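Local coordinates for glucosamine kinase (Streptacidiphilus jiangxiensis, PDB 6HWJ), which catalyses the ATP- and magnesium-dependent phosphorylation of D-glucosamine to D-glucosamine 6-phosphate, and acts more weakly on glucose, at residues V47-P61 with V132-P144. Residues are numbered along the deposited sequence; the frame is centred on the assembly and turned at random.
Sequences VGVVRSADAARWTVP and VKWAVRLPAEGEP
Trp58 and Arg137 face each other as an antiparallel, non-hydrogen-bonded pair, their CA atoms 4.7 Å apart, where the short run 137-138 lies along the edge of the hairpin 47-61. Two backbone bonds flank the pair: Leu138 N bonds to Arg57 O, and Thr59 N to Val136 O at 2.8 Å. Arg57 carries much of the polar side-chain contact. With a bend at chi3 (-55°), its guanidinium turns NE and NH1 side-on onto Pro139 O, at 3.0 and 2.9 Å, with that oxygen in the guanidinium plane, while Glu141 CA packs over one face. A salt bridge from NH1 to Glu174 holds the same group from beyond the contact. Arg51, paired chiefly with Asp36, makes a long salt bridge to Glu141, NH2 to OE1, and one water links its NH1 to Glu141 N. On the Trp58 side, Arg137, poorly ordered, lays CD over the six-membered ring, 4.2 Å from its centroid, and Ala56 CB meets a face of its guanidinium. The indole NE1 bonds in its ring plane to Ser52 OG, tying the ring to the hairpin turn. Leu138 CD1 and CD2 pack round Thr59 OG1, a buried hydroxyl with no polar partner in the model. Farther along, Pro61 CB sits over one face of Trp134, 3.8 Å from the six-membered ring's centroid, and Val47 CG2 touches CZ3 of that ring. The arrangement joins the N-terminal antiparallel sheet to the antiparallel sheet that holds strand 130-134, which carries Lys133, the inferred ATP-binding lysine.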
loop_
_atom_site.group_PDB
_atom_site.type_symbol
_atom_site.label_atom_id
_atom_site.label_comp_id
_atom_site.label_asym_id
_atom_site.label_seq_id
_atom_site.Cartn_x
_atom_site.Cartn_y
_atom_site.Cartn_z
ATOM N N VAL A 47 -7.897 14.343 -19.390
ATOM C CA VAL A 47 -6.791 13.969 -18.521
ATOM C C VAL A 47 -5.510 14.268 -19.275
ATOM O O VAL A 47 -5.289 13.738 -20.372
ATOM C CB VAL A 47 -6.838 12.501 -18.113
ATOM C CG1 VAL A 47 -5.728 12.226 -17.067
ATOM C CG2 VAL A 47 -8.205 12.113 -17.536
ATOM N N GLY A 48 -4.683 15.136 -18.710
ATOM C CA GLY A 48 -3.438 15.526 -19.322
ATOM C C GLY A 48 -2.274 14.917 -18.561
ATOM O O GLY A 48 -2.335 14.767 -17.340
ATOM N N VAL A 49 -1.242 14.538 -19.300
ATOM C CA VAL A 49 0.079 14.253 -18.764
ATOM C C VAL A 49 0.944 15.445 -19.137
ATOM O O VAL A 49 1.215 15.681 -20.320
ATOM C CB VAL A 49 0.645 12.943 -19.322
ATOM C CG1 VAL A 49 2.066 12.743 -18.835
ATOM C CG2 VAL A 49 -0.251 11.769 -18.917
ATOM N N VAL A 50 1.322 16.236 -18.137
ATOM C CA VAL A 50 1.922 17.543 -18.348
ATOM C C VAL A 50 3.324 17.530 -17.766
ATOM O O VAL A 50 3.570 16.952 -16.700
ATOM C CB VAL A 50 1.073 18.669 -17.732
ATOM C CG1 VAL A 50 1.681 20.030 -17.989
ATOM C CG2 VAL A 50 -0.352 18.597 -18.289
ATOM N N ARG A 51 4.237 18.161 -18.480
ATOM C CA ARG A 51 5.618 18.336 -18.037
ATOM C C ARG A 51 5.847 19.798 -17.696
ATOM O O ARG A 51 5.572 20.685 -18.517
ATOM C CB ARG A 51 6.573 17.862 -19.129
ATOM C CG ARG A 51 7.988 17.635 -18.699
ATOM C CD ARG A 51 8.837 17.183 -19.892
ATOM N NE ARG A 51 8.343 15.933 -20.473
ATOM C CZ ARG A 51 8.927 14.742 -20.322
ATOM N NH1 ARG A 51 10.041 14.616 -19.607
ATOM N NH2 ARG A 51 8.395 13.674 -20.897
ATOM N N SER A 52 6.327 20.054 -16.482
ATOM C CA SER A 52 6.806 21.384 -16.162
ATOM C C SER A 52 8.241 21.561 -16.703
ATOM O O SER A 52 8.899 20.609 -17.135
ATOM C CB SER A 52 6.735 21.622 -14.653
ATOM O OG SER A 52 7.130 20.481 -13.917
ATOM N N ALA A 53 8.711 22.804 -16.701
ATOM C CA ALA A 53 9.982 23.129 -17.343
ATOM C C ALA A 53 11.174 22.470 -16.668
ATOM O O ALA A 53 12.268 22.454 -17.247
ATOM C CB ALA A 53 10.182 24.657 -17.377
ATOM N N ASP A 54 10.997 21.932 -15.465
ATOM C CA ASP A 54 12.043 21.194 -14.774
ATOM C C ASP A 54 11.990 19.700 -15.080
ATOM O O ASP A 54 12.598 18.910 -14.357
ATOM C CB ASP A 54 11.932 21.416 -13.264
ATOM C CG ASP A 54 10.572 20.990 -12.713
ATOM O OD1 ASP A 54 9.712 20.564 -13.520
ATOM O OD2 ASP A 54 10.364 21.081 -11.484
ATOM N N ALA A 55 11.264 19.301 -16.123
ATOM C CA ALA A 55 11.098 17.915 -16.561
ATOM C C ALA A 55 10.215 17.086 -15.635
ATOM O O ALA A 55 9.987 15.898 -15.916
ATOM C CB ALA A 55 12.453 17.198 -16.723
ATOM N N ALA A 56 9.699 17.653 -14.546
ATOM C CA ALA A 56 8.757 16.923 -13.711
ATOM C C ALA A 56 7.454 16.676 -14.470
ATOM O O ALA A 56 6.957 17.554 -15.177
ATOM C CB ALA A 56 8.469 17.687 -12.427
ATOM N N ARG A 57 6.913 15.472 -14.330
ATOM C CA ARG A 57 5.704 15.059 -15.032
ATOM C C ARG A 57 4.545 14.955 -14.059
ATOM O O ARG A 57 4.723 14.589 -12.894
ATOM C CB ARG A 57 5.877 13.713 -15.734
ATOM C CG ARG A 57 6.786 13.742 -16.926
ATOM C CD ARG A 57 6.436 12.605 -17.894
ATOM N NE ARG A 57 6.453 11.291 -17.253
ATOM C CZ ARG A 57 6.080 10.163 -17.851
ATOM N NH1 ARG A 57 6.125 9.015 -17.190
ATOM N NH2 ARG A 57 5.656 10.182 -19.104
ATOM N N TRP A 58 3.342 15.246 -14.563
ATOM C CA TRP A 58 2.165 15.368 -13.724
ATOM C C TRP A 58 0.934 14.803 -14.423
ATOM O O TRP A 58 0.762 14.982 -15.627
ATOM C CB TRP A 58 1.876 16.852 -13.388
ATOM C CG TRP A 58 3.054 17.617 -12.863
ATOM C CD1 TRP A 58 4.087 18.154 -13.597
ATOM C CD2 TRP A 58 3.312 17.950 -11.501
ATOM N NE1 TRP A 58 4.962 18.803 -12.764
ATOM C CE2 TRP A 58 4.514 18.685 -11.472
ATOM C CE3 TRP A 58 2.650 17.683 -10.296
ATOM C CZ2 TRP A 58 5.076 19.156 -10.280
ATOM C CZ3 TRP A 58 3.205 18.169 -9.115
ATOM C CH2 TRP A 58 4.399 18.888 -9.117
ATOM N N THR A 59 0.069 14.154 -13.657
ATOM C CA THR A 59 -1.283 13.830 -14.106
ATOM C C THR A 59 -2.168 15.006 -13.744
ATOM O O THR A 59 -2.225 15.394 -12.575
ATOM C CB THR A 59 -1.825 12.563 -13.451
ATOM O OG1 THR A 59 -0.950 11.472 -13.727
ATOM C CG2 THR A 59 -3.244 12.231 -13.964
ATOM N N VAL A 60 -2.865 15.557 -14.733
ATOM C CA VAL A 60 -3.694 16.726 -14.471
ATOM C C VAL A 60 -5.094 16.498 -15.018
ATOM O O VAL A 60 -5.253 16.391 -16.245
ATOM C CB VAL A 60 -3.084 17.997 -15.088
ATOM C CG1 VAL A 60 -3.870 19.204 -14.597
ATOM C CG2 VAL A 60 -1.601 18.125 -14.726
ATOM N N PRO A 61 -6.127 16.426 -14.167
ATOM C CA PRO A 61 -7.492 16.481 -14.689
ATOM C C PRO A 61 -7.788 17.894 -15.141
ATOM O O PRO A 61 -7.597 18.851 -14.388
ATOM C CB PRO A 61 -8.358 16.061 -13.486
ATOM C CG PRO A 61 -7.575 16.545 -12.302
ATOM C CD PRO A 61 -6.101 16.414 -12.689
ATOM N N VAL A 132 -12.715 8.048 -7.301
ATOM C CA VAL A 132 -11.726 8.307 -8.327
ATOM C C VAL A 132 -10.506 8.894 -7.629
ATOM O O VAL A 132 -10.608 9.905 -6.919
ATOM C CB VAL A 132 -12.247 9.281 -9.390
ATOM C CG1 VAL A 132 -11.113 9.639 -10.377
ATOM C CG2 VAL A 132 -13.453 8.713 -10.105
ATOM N N LYS A 133 -9.362 8.272 -7.836
ATOM C CA LYS A 133 -8.098 8.712 -7.246
ATOM C C LYS A 133 -7.185 9.085 -8.400
ATOM O O LYS A 133 -6.786 8.201 -9.170
ATOM C CB LYS A 133 -7.482 7.613 -6.391
ATOM C CG LYS A 133 -6.164 8.010 -5.736
ATOM C CD LYS A 133 -5.659 6.886 -4.832
ATOM C CE LYS A 133 -4.383 7.286 -4.099
ATOM N NZ LYS A 133 -3.806 6.147 -3.325
ATOM N N TRP A 134 -6.879 10.380 -8.518
ATOM C CA TRP A 134 -5.935 10.862 -9.504
ATOM C C TRP A 134 -4.510 10.707 -8.987
ATOM O O TRP A 134 -4.193 11.151 -7.880
ATOM C CB TRP A 134 -6.161 12.346 -9.813
ATOM C CG TRP A 134 -7.518 12.696 -10.317
ATOM C CD1 TRP A 134 -8.513 13.320 -9.614
ATOM C CD2 TRP A 134 -8.033 12.446 -11.618
ATOM N NE1 TRP A 134 -9.617 13.478 -10.416
ATOM C CE2 TRP A 134 -9.352 12.949 -11.649
ATOM C CE3 TRP A 134 -7.510 11.857 -12.768
ATOM C CZ2 TRP A 134 -10.151 12.867 -12.778
ATOM C CZ3 TRP A 134 -8.300 11.778 -13.893
ATOM C CH2 TRP A 134 -9.617 12.285 -13.893
ATOM N N ALA A 135 -3.651 10.101 -9.787
ATOM C CA ALA A 135 -2.225 10.269 -9.577
ATOM C C ALA A 135 -1.939 11.755 -9.749
ATOM O O ALA A 135 -2.692 12.482 -10.419
ATOM C CB ALA A 135 -1.422 9.426 -10.558
ATOM N N VAL A 136 -0.909 12.227 -9.086
ATOM C CA VAL A 136 -0.520 13.631 -9.223
ATOM C C VAL A 136 0.869 13.668 -9.855
ATOM O O VAL A 136 1.015 13.867 -11.070
ATOM C CB VAL A 136 -0.562 14.349 -7.868
ATOM C CG1 VAL A 136 -0.086 15.793 -8.008
ATOM C CG2 VAL A 136 -1.965 14.307 -7.301
ATOM N N ARG A 137 1.897 13.443 -9.048
ATOM C CA ARG A 137 3.261 13.389 -9.566
ATOM C C ARG A 137 3.501 12.020 -10.187
ATOM O O ARG A 137 3.167 10.995 -9.599
ATOM C CB ARG A 137 4.262 13.669 -8.443
ATOM C CG ARG A 137 5.710 13.688 -8.876
ATOM C CD ARG A 137 6.006 14.824 -9.838
ATOM N NE ARG A 137 7.428 14.878 -10.178
ATOM C CZ ARG A 137 8.346 15.539 -9.475
ATOM N NH1 ARG A 137 8.002 16.212 -8.382
ATOM N NH2 ARG A 137 9.612 15.527 -9.868
ATOM N N LEU A 138 4.057 12.009 -11.385
ATOM C CA LEU A 138 4.389 10.777 -12.088
ATOM C C LEU A 138 5.900 10.564 -12.097
ATOM O O LEU A 138 6.675 11.516 -11.968
ATOM C CB LEU A 138 3.894 10.836 -13.538
ATOM C CG LEU A 138 2.373 10.942 -13.723
ATOM C CD1 LEU A 138 2.036 11.240 -15.175
ATOM C CD2 LEU A 138 1.677 9.658 -13.238
ATOM N N PRO A 139 6.355 9.334 -12.290
ATOM C CA PRO A 139 7.786 9.115 -12.548
ATOM C C PRO A 139 8.192 9.664 -13.906
ATOM O O PRO A 139 7.356 9.963 -14.768
ATOM C CB PRO A 139 7.936 7.589 -12.489
ATOM C CG PRO A 139 6.569 7.056 -12.790
ATOM C CD PRO A 139 5.585 8.074 -12.246
ATOM N N ALA A 140 9.508 9.816 -14.086
ATOM C CA ALA A 140 10.041 10.151 -15.398
ATOM C C ALA A 140 9.644 9.081 -16.414
ATOM O O ALA A 140 9.324 7.947 -16.067
ATOM C CB ALA A 140 11.565 10.279 -15.343
ATOM N N GLU A 141 9.667 9.457 -17.687
ATOM C CA GLU A 141 9.211 8.549 -18.735
ATOM C C GLU A 141 10.073 7.294 -18.758
ATOM O O GLU A 141 11.303 7.368 -18.724
ATOM C CB GLU A 141 9.248 9.245 -20.095
ATOM C CG GLU A 141 8.586 8.456 -21.213
ATOM C CD GLU A 141 8.472 9.254 -22.502
ATOM O OE1 GLU A 141 9.126 10.320 -22.609
ATOM O OE2 GLU A 141 7.724 8.818 -23.404
ATOM N N GLY A 142 9.418 6.138 -18.802
ATOM C CA GLY A 142 10.098 4.867 -18.797
ATOM C C GLY A 142 10.583 4.388 -17.448
ATOM O O GLY A 142 11.094 3.268 -17.364
ATOM N N GLU A 143 10.438 5.189 -16.387
ATOM C CA GLU A 143 10.911 4.750 -15.082
ATOM C C GLU A 143 9.754 4.251 -14.228
ATOM O O GLU A 143 8.646 4.792 -14.291
ATOM C CB GLU A 143 11.618 5.897 -14.349
ATOM C CG GLU A 143 12.935 6.306 -14.983
ATOM C CD GLU A 143 13.762 7.199 -14.078
ATOM O OE1 GLU A 143 13.337 7.434 -12.925
ATOM O OE2 GLU A 143 14.837 7.661 -14.517
ATOM N N PRO A 144 9.980 3.234 -13.391
ATOM C CA PRO A 144 8.869 2.654 -12.636
ATOM C C PRO A 144 8.306 3.624 -11.612
ATOM O O PRO A 144 9.040 4.369 -10.969
ATOM C CB PRO A 144 9.492 1.426 -11.945
ATOM C CG PRO A 144 10.828 1.240 -12.587
ATOM C CD PRO A 144 11.263 2.578 -13.064
HETATM O O HOH W 1 10.331 12.105 -18.569
HETATM O O HOH W 2 -3.964 15.080 -10.566
#